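Local coordinates for protein YibA (Escherichia coli, PDB 1OYZ) that is of unknown function, perhaps with an oxidoreductase activity, and folds as an all-helical chain containing HEAT repeats, at residues V46-G51 against L78-I83; N90-L95 against E113-R118; K86-V91 against K120-Y125. All blocks are in the same frame, centred on the assembly; numbering follows the deposited sequence.

Contact 1: residues V46-G51 against L78-I83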
# COMPACT_ATOMS: atom_id res chain seq x y z
N VAL A 46 -12.72 16.51 -7.32
CA VAL A 46 -12.76 17.53 -8.36
C VAL A 46 -11.90 18.69 -7.90
O VAL A 46 -11.15 19.28 -8.68
CB VAL A 46 -14.18 18.03 -8.62
CG1 VAL A 46 -14.17 19.02 -9.78
CG2 VAL A 46 -15.10 16.87 -8.92
N LEU A 47 -11.97 18.98 -6.60
CA LEU A 47 -11.16 20.08 -6.07
C LEU A 47 -9.66 19.77 -6.20
O LEU A 47 -8.87 20.66 -6.55
CB LEU A 47 -11.55 20.39 -4.60
CG LEU A 47 -12.97 20.98 -4.46
CD1 LEU A 47 -13.35 21.31 -3.03
CD2 LEU A 47 -13.01 22.22 -5.29
N GLN A 48 -9.26 18.53 -5.94
CA GLN A 48 -7.84 18.19 -6.05
C GLN A 48 -7.38 18.38 -7.49
O GLN A 48 -6.23 18.74 -7.73
CB GLN A 48 -7.55 16.73 -5.63
CG GLN A 48 -7.74 16.36 -4.15
CD GLN A 48 -7.69 14.83 -3.93
OE1 GLN A 48 -8.23 14.07 -4.73
NE2 GLN A 48 -7.06 14.38 -2.84
N LEU A 49 -8.28 18.13 -8.44
CA LEU A 49 -7.97 18.25 -9.88
C LEU A 49 -7.84 19.69 -10.39
O LEU A 49 -6.85 20.03 -11.03
CB LEU A 49 -9.04 17.54 -10.74
CG LEU A 49 -8.95 17.69 -12.27
CD1 LEU A 49 -7.77 16.90 -12.79
CD2 LEU A 49 -10.23 17.19 -12.94
N ARG A 50 -8.84 20.51 -10.13
CA ARG A 50 -8.83 21.89 -10.62
C ARG A 50 -8.25 22.82 -9.60
O ARG A 50 -7.66 23.84 -9.93
CB ARG A 50 -10.26 22.37 -10.90
CG ARG A 50 -11.12 21.43 -11.70
CD ARG A 50 -12.37 22.15 -12.24
NE ARG A 50 -13.07 22.94 -11.23
CZ ARG A 50 -14.38 22.89 -11.00
NH1 ARG A 50 -15.12 22.06 -11.72
NH2 ARG A 50 -14.96 23.68 -10.09
N GLY A 51 -8.49 22.46 -8.35
CA GLY A 51 -8.06 23.22 -7.20
C GLY A 51 -7.19 24.44 -7.37
O GLY A 51 -6.07 24.36 -7.85
N LEU A 78 -5.62 18.39 0.43
CA LEU A 78 -4.25 18.88 0.50
C LEU A 78 -3.19 17.88 0.03
O LEU A 78 -2.09 18.27 -0.36
CB LEU A 78 -3.98 19.32 1.95
CG LEU A 78 -3.85 20.82 2.29
CD1 LEU A 78 -4.66 21.66 1.35
CD2 LEU A 78 -4.24 21.08 3.74
N GLY A 79 -3.50 16.59 0.04
CA GLY A 79 -2.50 15.63 -0.41
C GLY A 79 -2.24 15.59 -1.92
O GLY A 79 -1.17 15.16 -2.35
N GLN A 80 -3.18 16.05 -2.73
CA GLN A 80 -2.97 16.01 -4.17
C GLN A 80 -3.20 17.32 -4.96
O GLN A 80 -2.79 17.43 -6.11
CB GLN A 80 -3.81 14.86 -4.75
CG GLN A 80 -3.32 13.48 -4.27
CD GLN A 80 -4.33 12.37 -4.50
OE1 GLN A 80 -4.58 11.97 -5.63
NE2 GLN A 80 -4.92 11.87 -3.41
N ILE A 81 -3.84 18.31 -4.34
CA ILE A 81 -4.11 19.59 -4.98
C ILE A 81 -2.79 20.30 -5.29
O ILE A 81 -1.80 20.13 -4.57
CB ILE A 81 -4.97 20.48 -4.05
CG1 ILE A 81 -5.67 21.59 -4.84
CG2 ILE A 81 -4.09 21.08 -2.96
CD1 ILE A 81 -6.78 22.30 -4.04
N LYS A 82 -2.76 21.08 -6.37
CA LYS A 82 -1.56 21.83 -6.70
C LYS A 82 -1.45 23.05 -5.77
O LYS A 82 -2.44 23.70 -5.45
CB LYS A 82 -1.60 22.28 -8.17
CG LYS A 82 -1.31 21.14 -9.14
CD LYS A 82 -1.12 21.65 -10.57
CE LYS A 82 -0.29 20.70 -11.40
NZ LYS A 82 0.21 21.39 -12.62
N ILE A 83 -0.23 23.33 -5.31
CA ILE A 83 0.02 24.45 -4.41
C ILE A 83 1.28 25.18 -4.80
O ILE A 83 2.29 24.56 -5.17
CB ILE A 83 0.19 23.99 -2.94
CG1 ILE A 83 1.36 23.02 -2.84
CG2 ILE A 83 -1.11 23.37 -2.42
CD1 ILE A 83 1.55 22.45 -1.45
O HOH W 1 -4.84 21.05 -8.34
O HOH W 2 -3.92 25.17 -6.82
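With CG1 anti to its own backbone N (chi1 -161°) and CD1 continuing in an extended line, Ile-81 sends the tip of its side chain to Gly-51, where CD1 lies 3.5 Å from Gly-51 CA. Gln-48 has CG anti to the carbonyl carbon and an extended chain beyond it, and its amide comes up beside Gln-80. The two glutamine side chains cross obliquely, their amide planes 52° apart, and Gln-48 NE2 lies 3.8 Å from Gln-80 CB. That NE2 has a firm partner just outside the segments, donating to Phe-76 O, which fixes the rotation of the amide.

The backbones come close here, with the CA atoms of Gln-48 and Ile-81 only 4.1 Å apart. Ile-81 CA points its hydrogen at Gln-48 O in a CA-H...O contact of 3.6 Å that is nearly straight, 167° at the hydrogen. The same carbonyl accepts from a water at 2.8 Å, and this water accepts in turn from Lys-82 N at 2.9 Å, so one backbone oxygen meets the second segment both directly and through solvent. Farther along, a second water lies unusually close to both Gly-51 O and Lys-82 O, so this bridge is less certain than the first. Gly-51, the first residue to leave the helix, has no side chain to stand between its CA and Ile-81. The isoleucine also touches Ala-55 and Val-56, so helix 53-63 packs against the same side chain.

Mixed packing, an isoleucine on backbone and two crossing glutamines, thus joins the C-terminal ends of helix 37-50 and helix 68-80, with helix 53-63 between them in sequence. Such side-by-side stacking of alternate helices is characteristic of an alpha-alpha superhelix, consistent with the HEAT-repeat family of this protein.

Contact 2: residues N90-L95 against E113-R118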
# COMPACT_ATOMS: atom_id res chain seq x y z
N ASN A 90 4.59 24.86 4.19
CA ASN A 90 3.58 25.07 5.22
C ASN A 90 2.49 23.99 5.16
O ASN A 90 2.02 23.53 6.20
CB ASN A 90 2.94 26.47 5.10
CG ASN A 90 3.92 27.61 5.41
OD1 ASN A 90 3.52 28.75 5.67
ND2 ASN A 90 5.23 27.30 5.38
N VAL A 91 2.08 23.59 3.96
CA VAL A 91 1.05 22.58 3.85
C VAL A 91 1.61 21.25 4.33
O VAL A 91 0.95 20.52 5.06
CB VAL A 91 0.51 22.49 2.38
CG1 VAL A 91 -0.31 21.18 2.18
CG2 VAL A 91 -0.38 23.70 2.10
N PHE A 92 2.82 20.94 3.93
CA PHE A 92 3.41 19.71 4.37
C PHE A 92 3.44 19.71 5.91
O PHE A 92 3.00 18.76 6.55
CB PHE A 92 4.82 19.58 3.85
CG PHE A 92 5.44 18.32 4.24
CD1 PHE A 92 5.19 17.16 3.52
CD2 PHE A 92 6.18 18.24 5.40
CE1 PHE A 92 5.67 15.95 3.95
CE2 PHE A 92 6.66 17.02 5.84
CZ PHE A 92 6.41 15.88 5.12
N ASN A 93 3.93 20.79 6.49
CA ASN A 93 3.99 20.88 7.94
C ASN A 93 2.64 20.72 8.56
O ASN A 93 2.50 20.07 9.61
CB ASN A 93 4.65 22.19 8.35
CG ASN A 93 6.12 22.19 8.01
OD1 ASN A 93 6.72 23.24 7.77
ND2 ASN A 93 6.72 21.00 7.96
N ILE A 94 1.63 21.29 7.93
CA ILE A 94 0.30 21.12 8.45
C ILE A 94 -0.09 19.63 8.46
O ILE A 94 -0.61 19.15 9.45
CB ILE A 94 -0.72 21.91 7.65
CG1 ILE A 94 -0.51 23.41 7.92
CG2 ILE A 94 -2.14 21.47 8.01
CD1 ILE A 94 -1.30 24.33 7.03
N LEU A 95 0.19 18.91 7.38
CA LEU A 95 -0.17 17.50 7.31
C LEU A 95 0.63 16.63 8.28
O LEU A 95 0.10 15.72 8.94
CB LEU A 95 0.04 16.97 5.89
CG LEU A 95 -1.01 17.06 4.78
CD1 LEU A 95 -2.17 17.88 5.19
CD2 LEU A 95 -0.38 17.57 3.48
N GLU A 113 -1.31 9.58 4.58
CA GLU A 113 -1.41 9.27 3.14
C GLU A 113 -1.15 10.55 2.31
O GLU A 113 -0.46 10.49 1.28
CB GLU A 113 -2.78 8.67 2.81
CG GLU A 113 -2.88 7.20 3.28
CD GLU A 113 -4.29 6.76 3.67
OE1 GLU A 113 -5.26 7.51 3.44
OE2 GLU A 113 -4.42 5.63 4.20
N SER A 114 -1.66 11.69 2.77
CA SER A 114 -1.41 12.95 2.05
C SER A 114 0.08 13.36 2.13
O SER A 114 0.61 13.88 1.14
CB SER A 114 -2.34 14.07 2.57
OG SER A 114 -3.71 13.82 2.23
N THR A 115 0.78 13.14 3.26
CA THR A 115 2.21 13.54 3.28
C THR A 115 2.98 12.66 2.28
O THR A 115 4.00 13.08 1.72
CB THR A 115 2.95 13.41 4.68
OG1 THR A 115 2.95 12.04 5.10
CG2 THR A 115 2.33 14.31 5.78
N ALA A 116 2.49 11.44 2.07
CA ALA A 116 3.12 10.50 1.13
C ALA A 116 2.94 11.05 -0.29
O ALA A 116 3.90 11.11 -1.07
CB ALA A 116 2.47 9.10 1.25
N GLN A 117 1.71 11.46 -0.60
CA GLN A 117 1.40 12.03 -1.90
C GLN A 117 2.36 13.19 -2.17
O GLN A 117 3.02 13.24 -3.20
CB GLN A 117 -0.01 12.57 -1.92
CG GLN A 117 -1.09 11.59 -1.54
CD GLN A 117 -1.41 10.62 -2.65
OE1 GLN A 117 -2.54 10.14 -2.76
NE2 GLN A 117 -0.41 10.30 -3.47
N ARG A 118 2.42 14.13 -1.23
CA ARG A 118 3.27 15.30 -1.39
C ARG A 118 4.76 14.96 -1.54
O ARG A 118 5.48 15.61 -2.29
CB ARG A 118 3.07 16.28 -0.22
CG ARG A 118 1.61 16.68 0.04
CD ARG A 118 1.39 18.20 -0.01
NE ARG A 118 1.82 18.76 -1.29
CZ ARG A 118 1.02 19.06 -2.31
NH1 ARG A 118 -0.29 18.89 -2.23
NH2 ARG A 118 1.55 19.51 -3.45
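Leu-95 and Phe-92 face Thr-115 at the middle of an antiparallel helical hairpin of the kind that HEAT-type folds are built from, consistent with the family. Helices 88-101 and 105-121 run in nearly opposite directions here, their short axes 152° apart and 9.5 Å from each other at closest approach.

Thr-115 is where the packing is tight. Its chi1 of 61° puts OG1 between the backbone N and the carbonyl carbon; CG2 is then anti to the carbonyl carbon and meets Leu-95 CB at 3.5 Å. Thr-115 CB is 3.8 Å from Phe-92 CE1, with the two side chains crossing at about a right angle, while Thr-115 O lies at the edge of the phenylalanine ring, in its plane. The hydroxyl is bonded to Ile-112 O and Gln-132 OE1. Beside it, Leu-95 CG rests on Ser-114 CB at 3.9 Å; the serine OG is bonded to Ala-75 O on helix 68-80.

Toward Arg-118 the fit is looser, although every touching residue is buried; the solvent side is on the outer flank, where Asn-90 is exposed. Phe-92 turns only the edge of its ring to Arg-118 CB, CD1 being 4.4 Å from it. The arginine bends at chi2 and chi3 and offers its aliphatic part: CD sits 4.0 Å from Leu-95 CD2 and 4.1 Å from Val-91 CG1. Beyond that bend, Arg-118 NH1 is hydrogen-bonded to both Leu-78 O and Ile-81 O.

Contact 3: residues K86-V91 against K120-Y125; sequences KCEDNV and KKNPIY
Glu-88 and Asp-89 meet Tyr-125 in a largely polar surface contact between the first turn of helix 88-101 and the 3-10 turn that follows helix 105-121. A clear hydrogen bond runs from Tyr-125 OH to Asp-89 OD1, 2.7 Å long. The hydroxyl approaches from above the carboxylate, 39° out of its plane, and the carboxylate and ring planes stand 87° apart. Asp-89 OD1 itself lies at the edge of the tyrosine ring, near its plane, and 3.1 Å from Tyr-125 CE1.

Glu-88 comes to the ring's other side, at CE2. Its chain is extended, with CG anti to the backbone N and 3.4 Å from Tyr-125 OH, and OE1 arrives in the plane of the ring, 3.7 Å from Tyr-125 CE2. The same OE1 reaches across to Asn-122, 3.3 Å from its CB.

Here the open end of the antiparallel helical hairpin 88-121 is bridged. Cys-87 occupies the N-cap of helix 88-101, so the acidic pair sits at a helix start, where the helix dipole would probably favour its negative charges. On the other side, Asn-122 is the first residue past the end of helix 105-121, and the 3-10 turn 123-125 leads into helix 126-136. Tyr-125 is held between neighbours as well: Ile-124 CG1 lies over the centre of one face, 3.7 Å above the plane, and the ring also stacks with that of Phe-92.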
# COMPACT_ATOMS: atom_id res chain seq x y z
N LYS A 86 5.51 28.60 -2.58
CA LYS A 86 5.67 29.30 -1.33
C LYS A 86 4.71 28.89 -0.23
O LYS A 86 4.69 29.49 0.84
CB LYS A 86 5.57 30.81 -1.55
CG LYS A 86 6.94 31.48 -1.45
CD LYS A 86 7.93 30.80 -2.41
CE LYS A 86 9.38 31.16 -2.09
NZ LYS A 86 10.31 30.49 -3.04
N CYS A 87 3.92 27.87 -0.50
CA CYS A 87 2.98 27.39 0.49
C CYS A 87 3.19 25.92 0.71
O CYS A 87 2.67 25.36 1.66
CB CYS A 87 1.54 27.64 0.04
SG CYS A 87 0.92 29.32 0.24
N GLU A 88 3.96 25.29 -0.17
CA GLU A 88 4.21 23.86 -0.09
C GLU A 88 4.75 23.39 1.27
O GLU A 88 4.21 22.47 1.87
CB GLU A 88 5.16 23.44 -1.23
CG GLU A 88 4.99 21.99 -1.67
CD GLU A 88 5.96 21.55 -2.78
OE1 GLU A 88 6.00 20.34 -3.05
OE2 GLU A 88 6.67 22.40 -3.37
N ASP A 89 5.81 24.03 1.76
CA ASP A 89 6.36 23.64 3.05
C ASP A 89 5.33 23.76 4.17
O ASP A 89 5.21 22.86 5.00
CB ASP A 89 7.59 24.47 3.40
CG ASP A 89 8.83 24.03 2.63
OD1 ASP A 89 8.94 22.84 2.27
OD2 ASP A 89 9.72 24.88 2.42
N ASN A 90 4.59 24.86 4.19
CA ASN A 90 3.58 25.07 5.22
C ASN A 90 2.49 23.99 5.16
O ASN A 90 2.02 23.53 6.20
CB ASN A 90 2.94 26.47 5.10
CG ASN A 90 3.92 27.61 5.41
OD1 ASN A 90 3.52 28.75 5.67
ND2 ASN A 90 5.23 27.30 5.38
N VAL A 91 2.08 23.59 3.96
CA VAL A 91 1.05 22.58 3.85
C VAL A 91 1.61 21.25 4.33
O VAL A 91 0.95 20.52 5.06
CB VAL A 91 0.51 22.49 2.38
CG1 VAL A 91 -0.31 21.18 2.18
CG2 VAL A 91 -0.38 23.70 2.10
N LYS A 120 6.06 12.17 -2.82
CA LYS A 120 6.30 11.63 -4.14
C LYS A 120 6.49 12.78 -5.14
O LYS A 120 7.40 12.73 -5.97
CB LYS A 120 5.15 10.74 -4.55
CG LYS A 120 5.50 9.83 -5.69
CD LYS A 120 4.37 8.86 -5.96
CE LYS A 120 4.77 7.83 -7.00
NZ LYS A 120 3.67 6.84 -7.21
N LYS A 121 5.66 13.81 -5.06
CA LYS A 121 5.79 14.94 -5.97
C LYS A 121 7.01 15.83 -5.65
O LYS A 121 7.47 16.60 -6.50
CB LYS A 121 4.53 15.82 -5.96
CG LYS A 121 3.22 15.10 -6.33
CD LYS A 121 2.22 16.09 -6.95
CE LYS A 121 0.81 16.01 -6.34
NZ LYS A 121 0.78 16.32 -4.88
N ASN A 122 7.54 15.73 -4.44
CA ASN A 122 8.67 16.55 -4.08
C ASN A 122 9.39 15.86 -2.92
O ASN A 122 9.08 16.08 -1.75
CB ASN A 122 8.21 17.96 -3.69
CG ASN A 122 9.37 18.94 -3.51
OD1 ASN A 122 9.17 20.11 -3.18
ND2 ASN A 122 10.59 18.45 -3.74
N PRO A 123 10.36 15.01 -3.27
CA PRO A 123 11.20 14.21 -2.38
C PRO A 123 11.94 14.97 -1.27
O PRO A 123 12.48 14.36 -0.36
CB PRO A 123 12.17 13.55 -3.36
CG PRO A 123 11.35 13.40 -4.58
CD PRO A 123 10.66 14.71 -4.68
N ILE A 124 12.00 16.30 -1.34
CA ILE A 124 12.70 17.01 -0.29
C ILE A 124 12.13 16.67 1.09
O ILE A 124 12.80 16.86 2.11
CB ILE A 124 12.61 18.55 -0.46
CG1 ILE A 124 11.15 19.01 -0.31
CG2 ILE A 124 13.24 18.97 -1.79
CD1 ILE A 124 10.97 20.54 -0.22
N TYR A 125 10.90 16.17 1.11
CA TYR A 125 10.21 15.81 2.35
C TYR A 125 10.48 14.41 2.90
O TYR A 125 10.01 14.07 3.98
CB TYR A 125 8.69 16.01 2.15
CG TYR A 125 8.28 17.43 1.78
CD1 TYR A 125 8.62 18.51 2.60
CD2 TYR A 125 7.59 17.70 0.58
CE1 TYR A 125 8.28 19.82 2.25
CE2 TYR A 125 7.26 19.02 0.22
CZ TYR A 125 7.61 20.07 1.06
OH TYR A 125 7.30 21.37 0.74

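From the N terminus, contact 1 comes first: it closes the loop from helix 37-50 over helix 53-63 to the end of helix 68-80. It is complete before the other two begin. Contacts 2 and 3 both tie helix 88-101 to helix 105-121; contact 2 closes the inner, shorter loop and contact 3 the outer one, their first segments overlapping at Asn-90 and Val-91 and their centres about 7 Å apart. None of the closures cross. Segment 78-83 of contact 1 packs on the hairpin through Ile-83 CD1, 3.3 Å from Glu-88 CA, and Leu-78 CG, 3.6 Å from Val-91 CG1, so the three contacts form a continuous patch across successive layers of helices.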